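Local coordinates for DNA protection during starvation protein (Halobacterium salinarum, PDB 1TKP) that probably protects DNA from oxidative damage by oxidising ferrous ions with hydrogen peroxide and storing the iron as a ferric mineral inside its hollow dodecamer, at residues L38-V43 with A103-E108; Y42-Q47 with E72-V77. All blocks are in the same frame, centred on the assembly; numbering follows the deposited sequence.

Contact 1 of 2, residues L38-V43 with A103-E108; sequences LANVYV and ASVDVE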
ATOM      1  N   LEU A  38     -12.686 -31.979  -0.641  1.00 24.33           N
ATOM      2  CA  LEU A  38     -13.089 -30.935   0.252  1.00 24.40           C
ATOM      3  C   LEU A  38     -13.173 -31.432   1.719  1.00 25.29           C
ATOM      4  O   LEU A  38     -12.730 -30.762   2.666  1.00 27.30           O
ATOM      5  CB  LEU A  38     -14.451 -30.428  -0.236  1.00 21.84           C
ATOM      6  CG  LEU A  38     -15.165 -29.551   0.733  1.00 25.06           C
ATOM      7  CD1 LEU A  38     -14.343 -28.317   1.076  1.00 23.94           C
ATOM      8  CD2 LEU A  38     -16.545 -29.218   0.087  1.00 20.59           C
ATOM      9  N   ALA A  39     -13.748 -32.601   1.887  1.00 24.67           N
ATOM     10  CA  ALA A  39     -13.824 -33.190   3.206  1.00 24.09           C
ATOM     11  C   ALA A  39     -12.496 -33.411   3.864  1.00 24.24           C
ATOM     12  O   ALA A  39     -12.353 -33.095   5.063  1.00 24.09           O
ATOM     13  CB  ALA A  39     -14.622 -34.467   3.197  1.00 23.15           C
ATOM     14  N   ASN A  40     -11.526 -33.948   3.116  1.00 23.64           N
ATOM     15  CA  ASN A  40     -10.193 -34.142   3.657  1.00 23.17           C
ATOM     16  C   ASN A  40      -9.503 -32.884   3.901  1.00 24.13           C
ATOM     17  O   ASN A  40      -8.808 -32.821   4.869  1.00 24.60           O
ATOM     18  CB  ASN A  40      -9.340 -34.981   2.746  1.00 22.84           C
ATOM     19  CG  ASN A  40      -9.730 -36.472   2.777  1.00 26.42           C
ATOM     20  OD1 ASN A  40     -10.175 -37.034   3.834  1.00 31.82           O
ATOM     21  ND2 ASN A  40      -9.664 -37.096   1.613  1.00 25.70           N
ATOM     22  N   VAL A  41      -9.649 -31.882   3.016  1.00 24.11           N
ATOM     23  CA  VAL A  41      -8.884 -30.633   3.156  1.00 25.12           C
ATOM     24  C   VAL A  41      -9.484 -29.841   4.369  1.00 26.13           C
ATOM     25  O   VAL A  41      -8.764 -29.285   5.106  1.00 26.92           O
ATOM     26  CB  VAL A  41      -9.009 -29.778   1.926  1.00 25.89           C
ATOM     27  CG1 VAL A  41      -8.568 -28.438   2.224  1.00 27.87           C
ATOM     28  CG2 VAL A  41      -8.092 -30.274   0.783  1.00 27.66           C
ATOM     29  N   TYR A  42     -10.809 -29.838   4.554  1.00 25.97           N
ATOM     30  CA  TYR A  42     -11.344 -29.240   5.727  1.00 25.75           C
ATOM     31  C   TYR A  42     -11.012 -30.023   7.013  1.00 27.24           C
ATOM     32  O   TYR A  42     -10.888 -29.398   8.087  1.00 26.36           O
ATOM     33  CB  TYR A  42     -12.862 -29.103   5.596  1.00 27.52           C
ATOM     34  CG  TYR A  42     -13.254 -27.670   5.500  1.00 26.45           C
ATOM     35  CD1 TYR A  42     -14.179 -27.244   4.540  1.00 22.06           C
ATOM     36  CD2 TYR A  42     -12.593 -26.725   6.268  1.00 25.29           C
ATOM     37  CE1 TYR A  42     -14.475 -25.893   4.417  1.00 22.13           C
ATOM     38  CE2 TYR A  42     -12.843 -25.368   6.130  1.00 26.41           C
ATOM     39  CZ  TYR A  42     -13.821 -24.978   5.204  1.00 28.12           C
ATOM     40  OH  TYR A  42     -14.205 -23.662   5.060  1.00 31.27           O
ATOM     41  N   VAL A  43     -10.861 -31.362   6.997  1.00 26.65           N
ATOM     42  CA  VAL A  43     -10.299 -31.883   8.238  1.00 24.85           C
ATOM     43  C   VAL A  43      -8.809 -31.510   8.408  1.00 26.63           C
ATOM     44  O   VAL A  43      -8.321 -31.209   9.533  1.00 26.61           O
ATOM     45  CB  VAL A  43     -10.599 -33.369   8.604  1.00 26.10           C
ATOM     46  CG1 VAL A  43     -11.924 -33.956   8.084  1.00 26.14           C
ATOM     47  CG2 VAL A  43      -9.474 -34.256   8.508  1.00 29.31           C
ATOM     48  N   ALA A 103     -14.589 -37.577   5.246  1.00 26.24           N
ATOM     49  CA  ALA A 103     -13.139 -37.574   5.081  1.00 27.16           C
ATOM     50  C   ALA A 103     -12.608 -38.993   5.193  1.00 27.89           C
ATOM     51  O   ALA A 103     -13.056 -39.763   6.050  1.00 29.20           O
ATOM     52  CB  ALA A 103     -12.507 -36.800   6.115  1.00 25.03           C
ATOM     53  N   SER A 104     -11.660 -39.347   4.328  1.00 27.82           N
ATOM     54  CA  SER A 104     -11.004 -40.658   4.459  1.00 28.16           C
ATOM     55  C   SER A 104      -9.716 -40.553   5.301  1.00 28.57           C
ATOM     56  O   SER A 104      -9.098 -41.541   5.616  1.00 29.51           O
ATOM     57  CB  SER A 104     -10.631 -41.223   3.093  1.00 26.51           C
ATOM     58  OG  SER A 104      -9.704 -40.314   2.474  1.00 29.92           O
ATOM     59  N   VAL A 105      -9.266 -39.354   5.630  1.00 28.22           N
ATOM     60  CA  VAL A 105      -8.031 -39.227   6.402  1.00 27.44           C
ATOM     61  C   VAL A 105      -8.233 -39.479   7.851  1.00 27.54           C
ATOM     62  O   VAL A 105      -9.296 -39.438   8.407  1.00 28.74           O
ATOM     63  CB  VAL A 105      -7.341 -37.819   6.197  1.00 28.14           C
ATOM     64  CG1 VAL A 105      -6.919 -37.702   4.796  1.00 25.86           C
ATOM     65  CG2 VAL A 105      -8.357 -36.705   6.557  1.00 29.28           C
ATOM     66  N   ASP A 106      -7.149 -39.710   8.500  1.00 29.90           N
ATOM     67  CA  ASP A 106      -7.107 -40.135   9.878  1.00 31.84           C
ATOM     68  C   ASP A 106      -7.013 -38.838  10.687  1.00 32.54           C
ATOM     69  O   ASP A 106      -6.241 -37.864  10.276  1.00 33.25           O
ATOM     70  CB  ASP A 106      -5.800 -40.892  10.018  1.00 33.33           C
ATOM     71  CG  ASP A 106      -5.816 -42.293   9.388  1.00 39.22           C
ATOM     72  OD1 ASP A 106      -6.814 -43.060   9.476  1.00 43.35           O
ATOM     73  OD2 ASP A 106      -4.799 -42.703   8.768  1.00 49.06           O
ATOM     74  N   VAL A 107      -7.838 -38.721  11.714  1.00 31.42           N
ATOM     75  CA  VAL A 107      -7.865 -37.465  12.424  1.00 33.18           C
ATOM     76  C   VAL A 107      -7.535 -37.715  13.871  1.00 32.83           C
ATOM     77  O   VAL A 107      -7.928 -38.764  14.400  1.00 35.25           O
ATOM     78  CB  VAL A 107      -9.166 -36.623  12.144  1.00 33.68           C
ATOM     79  CG1 VAL A 107     -10.238 -37.402  11.662  1.00 34.79           C
ATOM     80  CG2 VAL A 107      -9.540 -35.673  13.326  1.00 34.74           C
ATOM     81  N   GLU A 108      -6.763 -36.824  14.488  1.00 31.65           N
ATOM     82  CA  GLU A 108      -6.312 -37.014  15.882  1.00 30.52           C
ATOM     83  C   GLU A 108      -7.483 -36.941  16.796  1.00 29.85           C
ATOM     84  O   GLU A 108      -8.410 -36.194  16.550  1.00 30.45           O
ATOM     85  CB  GLU A 108      -5.416 -35.879  16.314  1.00 31.15           C
ATOM     86  CG  GLU A 108      -3.950 -36.089  16.004  1.00 31.69           C
ATOM     87  CD  GLU A 108      -3.128 -34.872  16.436  1.00 34.68           C
ATOM     88  OE1 GLU A 108      -1.955 -34.898  16.028  1.00 29.85           O
ATOM     89  OE2 GLU A 108      -3.642 -33.948  17.191  1.00 31.22           O
TER

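Contact 2 of 2, residues Y42-Q47 with E72-V77; sequences YVLYHQ and ETAEEV. With FE (Fe (III) ion), chain K; FE (Fe (III) ion), chain L.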
ATOM      1  N   TYR A  42     -10.809 -29.838   4.554  1.00 25.97           N
ATOM      2  CA  TYR A  42     -11.344 -29.240   5.727  1.00 25.75           C
ATOM      3  C   TYR A  42     -11.012 -30.023   7.013  1.00 27.24           C
ATOM      4  O   TYR A  42     -10.888 -29.398   8.087  1.00 26.36           O
ATOM      5  CB  TYR A  42     -12.862 -29.103   5.596  1.00 27.52           C
ATOM      6  CG  TYR A  42     -13.254 -27.670   5.500  1.00 26.45           C
ATOM      7  CD1 TYR A  42     -14.179 -27.244   4.540  1.00 22.06           C
ATOM      8  CD2 TYR A  42     -12.593 -26.725   6.268  1.00 25.29           C
ATOM      9  CE1 TYR A  42     -14.475 -25.893   4.417  1.00 22.13           C
ATOM     10  CE2 TYR A  42     -12.843 -25.368   6.130  1.00 26.41           C
ATOM     11  CZ  TYR A  42     -13.821 -24.978   5.204  1.00 28.12           C
ATOM     12  OH  TYR A  42     -14.205 -23.662   5.060  1.00 31.27           O
ATOM     13  N   VAL A  43     -10.861 -31.362   6.997  1.00 26.65           N
ATOM     14  CA  VAL A  43     -10.299 -31.883   8.238  1.00 24.85           C
ATOM     15  C   VAL A  43      -8.809 -31.510   8.408  1.00 26.63           C
ATOM     16  O   VAL A  43      -8.321 -31.209   9.533  1.00 26.61           O
ATOM     17  CB  VAL A  43     -10.599 -33.369   8.604  1.00 26.10           C
ATOM     18  CG1 VAL A  43     -11.924 -33.956   8.084  1.00 26.14           C
ATOM     19  CG2 VAL A  43      -9.474 -34.256   8.508  1.00 29.31           C
ATOM     20  N   LEU A  44      -8.075 -31.457   7.310  1.00 23.82           N
ATOM     21  CA  LEU A  44      -6.723 -30.987   7.419  1.00 24.58           C
ATOM     22  C   LEU A  44      -6.722 -29.592   8.076  1.00 24.81           C
ATOM     23  O   LEU A  44      -5.956 -29.328   8.999  1.00 24.01           O
ATOM     24  CB  LEU A  44      -6.167 -30.811   6.022  1.00 22.98           C
ATOM     25  CG  LEU A  44      -4.764 -30.204   5.993  1.00 27.20           C
ATOM     26  CD1 LEU A  44      -3.776 -30.991   6.872  1.00 21.11           C
ATOM     27  CD2 LEU A  44      -4.175 -30.056   4.583  1.00 21.36           C
ATOM     28  N   TYR A  45      -7.603 -28.712   7.589  1.00 23.63           N
ATOM     29  CA  TYR A  45      -7.586 -27.341   8.060  1.00 24.44           C
ATOM     30  C   TYR A  45      -7.828 -27.339   9.589  1.00 25.65           C
ATOM     31  O   TYR A  45      -7.112 -26.701  10.351  1.00 25.60           O
ATOM     32  CB  TYR A  45      -8.642 -26.514   7.277  1.00 23.75           C
ATOM     33  CG  TYR A  45      -9.148 -25.296   8.014  1.00 23.14           C
ATOM     34  CD1 TYR A  45      -8.545 -23.988   7.784  1.00 25.83           C
ATOM     35  CD2 TYR A  45     -10.227 -25.396   8.844  1.00 21.19           C
ATOM     36  CE1 TYR A  45      -9.049 -22.844   8.408  1.00 20.43           C
ATOM     37  CE2 TYR A  45     -10.718 -24.304   9.505  1.00 25.01           C
ATOM     38  CZ  TYR A  45     -10.148 -23.055   9.265  1.00 25.92           C
ATOM     39  OH  TYR A  45     -10.628 -22.017   9.960  1.00 27.40           O
ATOM     40  N   HIS A  46      -8.822 -28.086  10.049  1.00 24.35           N
ATOM     41  CA  HIS A  46      -9.106 -28.091  11.466  1.00 24.47           C
ATOM     42  C   HIS A  46      -7.952 -28.657  12.277  1.00 24.41           C
ATOM     43  O   HIS A  46      -7.660 -28.157  13.307  1.00 23.68           O
ATOM     44  CB  HIS A  46     -10.400 -28.796  11.741  1.00 25.64           C
ATOM     45  CG  HIS A  46     -11.621 -27.900  11.635  1.00 24.64           C
ATOM     46  ND1 HIS A  46     -11.878 -26.881  12.529  1.00 26.09           N
ATOM     47  CD2 HIS A  46     -12.647 -27.914  10.776  1.00 21.62           C
ATOM     48  CE1 HIS A  46     -12.979 -26.244  12.155  1.00 25.70           C
ATOM     49  NE2 HIS A  46     -13.479 -26.877  11.116  1.00 24.46           N
ATOM     50  N   GLN A  47      -7.228 -29.653  11.778  1.00 24.14           N
ATOM     51  CA  GLN A  47      -6.118 -30.207  12.526  1.00 24.20           C
ATOM     52  C   GLN A  47      -4.931 -29.232  12.534  1.00 24.09           C
ATOM     53  O   GLN A  47      -4.237 -29.074  13.569  1.00 25.85           O
ATOM     54  CB  GLN A  47      -5.678 -31.548  11.957  1.00 21.79           C
ATOM     55  CG  GLN A  47      -4.692 -32.228  12.898  1.00 25.97           C
ATOM     56  CD  GLN A  47      -4.869 -33.739  12.830  1.00 27.84           C
ATOM     57  OE1 GLN A  47      -5.918 -34.222  13.265  1.00 30.88           O
ATOM     58  NE2 GLN A  47      -3.915 -34.464  12.174  1.00 23.52           N
ATOM     59  N   GLU A  72      -4.619 -21.557   6.645  1.00 26.79           N
ATOM     60  CA  GLU A  72      -5.220 -20.579   5.695  1.00 28.11           C
ATOM     61  C   GLU A  72      -5.217 -21.087   4.257  1.00 27.10           C
ATOM     62  O   GLU A  72      -6.144 -20.835   3.496  1.00 25.44           O
ATOM     63  CB  GLU A  72      -4.393 -19.273   5.721  1.00 28.80           C
ATOM     64  CG  GLU A  72      -4.908 -18.011   5.050  1.00 37.48           C
ATOM     65  CD  GLU A  72      -4.012 -16.702   5.317  1.00 56.13           C
ATOM     66  OE1 GLU A  72      -2.689 -16.748   5.364  1.00 59.04           O
ATOM     67  OE2 GLU A  72      -4.633 -15.567   5.387  1.00 59.72           O
ATOM     68  N   THR A  73      -4.113 -21.735   3.878  1.00 26.62           N
ATOM     69  CA  THR A  73      -4.015 -22.214   2.520  1.00 27.59           C
ATOM     70  C   THR A  73      -5.101 -23.324   2.378  1.00 27.29           C
ATOM     71  O   THR A  73      -5.771 -23.391   1.359  1.00 27.93           O
ATOM     72  CB  THR A  73      -2.621 -22.719   2.294  1.00 27.28           C
ATOM     73  OG1 THR A  73      -1.814 -21.569   2.079  1.00 32.30           O
ATOM     74  CG2 THR A  73      -2.456 -23.483   0.981  1.00 25.92           C
ATOM     75  N   ALA A  74      -5.339 -24.108   3.410  1.00 26.11           N
ATOM     76  CA  ALA A  74      -6.184 -25.325   3.258  1.00 25.19           C
ATOM     77  C   ALA A  74      -7.545 -24.820   3.161  1.00 25.47           C
ATOM     78  O   ALA A  74      -8.396 -25.228   2.354  1.00 26.36           O
ATOM     79  CB  ALA A  74      -5.992 -26.271   4.475  1.00 24.33           C
ATOM     80  N   GLU A  75      -7.788 -23.807   3.956  1.00 27.66           N
ATOM     81  CA  GLU A  75      -9.118 -23.124   3.957  1.00 28.49           C
ATOM     82  C   GLU A  75      -9.477 -22.605   2.561  1.00 27.45           C
ATOM     83  O   GLU A  75     -10.619 -22.740   2.054  1.00 27.64           O
ATOM     84  CB  GLU A  75      -9.125 -21.986   4.998  1.00 29.15           C
ATOM     85  CG  GLU A  75     -10.534 -21.463   5.274  1.00 35.60           C
ATOM     86  CD  GLU A  75     -10.594 -20.035   5.780  1.00 43.31           C
ATOM     87  OE1 GLU A  75      -9.523 -19.503   6.273  1.00 46.05           O
ATOM     88  OE2 GLU A  75     -11.725 -19.445   5.686  1.00 45.66           O
ATOM     89  N   GLU A  76      -8.489 -22.091   1.899  1.00 26.44           N
ATOM     90  CA  GLU A  76      -8.654 -21.440   0.608  1.00 27.51           C
ATOM     91  C   GLU A  76      -8.813 -22.537  -0.412  1.00 26.29           C
ATOM     92  O   GLU A  76      -9.671 -22.451  -1.308  1.00 25.03           O
ATOM     93  CB  GLU A  76      -7.320 -20.742   0.213  1.00 30.79           C
ATOM     94  CG  GLU A  76      -7.190 -19.216   0.264  1.00 41.69           C
ATOM     95  CD  GLU A  76      -5.699 -18.702   0.312  1.00 54.47           C
ATOM     96  OE1 GLU A  76      -4.769 -19.013  -0.600  1.00 62.52           O
ATOM     97  OE2 GLU A  76      -5.456 -17.920   1.252  1.00 55.70           O
ATOM     98  N   VAL A  77      -8.033 -23.594  -0.227  1.00 24.88           N
ATOM     99  CA  VAL A  77      -8.211 -24.766  -1.098  1.00 25.17           C
ATOM    100  C   VAL A  77      -9.615 -25.330  -0.902  1.00 24.85           C
ATOM    101  O   VAL A  77     -10.328 -25.557  -1.853  1.00 25.96           O
ATOM    102  CB  VAL A  77      -7.126 -25.882  -0.913  1.00 24.90           C
ATOM    103  CG1 VAL A  77      -7.407 -26.975  -1.806  1.00 19.41           C
ATOM    104  CG2 VAL A  77      -5.678 -25.315  -1.337  1.00 25.04           C
TER
HETATM  105 FE    FE K 315      -9.220 -17.304   6.692  0.50 55.74          FE
HETATM  106 FE    FE L 316     -11.655 -17.070   6.331  0.50 50.37          FE
HETATM  107  O   HOH W   1     -13.083 -22.443   2.793  1.00 21.04           O

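Contact 1 of 2, residues L38-V43 with A103-E108
In the long crossover connection of this ferritin-like helix bundle, where Dps proteins carry an extra short helix, the chain leaving helix 96-102 is fastened to helix 24-54 through the side chain of Asn40. Its amide oxygen receives two successive backbone N-H groups. The sounder bond runs from Val105 N to Asn40 OD1 at 3.1 Å. It is fairly straight, at 149°, yet its donor lies above the carbonyl plane, 38° out of it. Ser104 N comes closer to Asn40 OD1, at 2.8 Å, but the bend at the hydrogen makes this bond weak. The other end of the amide is used too: Asn40 ND2 makes a weak bond to Ser104 OG at 3.3 Å. With CG anti to its own carbonyl carbon (chi1 -74°), Asn40 brings both ends of a buried amide to the loop.

Around this polar grip the side chains pack closely. Val105 CG1 lies 3.7 Å from Asn40 CG, the two side chains crossing at a slant. One helical turn on from Ala39, Val43 spreads its two methyls between apolar neighbours: CG1 meets Ala103 CB at 3.5 Å, while CG2 presses on Val105 CG2 at 3.3 Å, tighter than a usual carbon contact. Ala39 CB rests 4.3 Å from Ala103 CB.

Helix 115-142 adjoins the contact, with Ile129 against Asn40 and Ile125 against Val105; helix 96-102 offers Glu102 to Ala39 and Gln100 to Val107, which also packs on Ser95 of a second subunit.

Contact 2 of 2, residues Y42-Q47 with E72-V77
The phenol oxygen of Tyr42 reaches the backbone carbonyl of Glu75 through a water that stands 2.8 Å from Tyr42 OH. That water donates to Glu75 O at 2.6 Å, and so links segments 42-47 and 72-77, between which there is no direct hydrogen bond. A further partner of Tyr42 OH is Tyr45 OH of a second subunit, to which it is hydrogen-bonded.

The two segments belong to the first two helices of the ferritin-like bundle and run nearly antiparallel, at a signed crossing angle of -158°; their segment axes approach to 8.5 Å. Ala74 allows this closeness: its CB sits 3.9 Å from Tyr45 CB, and Leu44 CD2 reaches the same Ala74 methyl at 4.2 Å.

Beside it, Tyr45 and Glu75 run alongside each other in the same direction, each with CG anti to the backbone N (chi1 155° for Tyr45). Tyr45 CD1 lies 3.5 Å from Glu75 CB, which meets the ring obliquely, and CE1 follows the chain on to CG. Glu75 continues extended beyond CG, carrying its carboxylate to the metal site. There Glu75 OE1 binds the ferric ion of chain K at 2.3 Å and OE2 that of chain L at 2.5 Å; the two ions lie so near each other that their simultaneous full occupancy is doubtful. Glu75 takes part in iron nucleation, and OE1 of Glu75 of the second subunit binds the same chain K ion. That subunit returns the tyrosine bond, its Tyr42 OH pairing with Tyr45 OH, and sets its His46 ring edge-to-face with Tyr42.

Both contacts start from the middle of helix 24-54, and their first segments overlap at Tyr42 and Val43. Following the chain, contact 2 is reached first: it closes the hairpin formed with helix 60-87. The chain then leaves helix 60-87, passes through helix 96-102 and returns alongside helix 24-54, where contact 1 closes the longer loop. The loops set out from the same stretch of helix 24-54, and that of contact 2, the shorter, ends first; they do not cross. One helix thereby joins its antiparallel partner to the crossover connection. The contacts also touch directly: Gln47 OE1 accepts a probable hydrogen bond from Glu108 N, and Val41 packs on Ala74 and Val77.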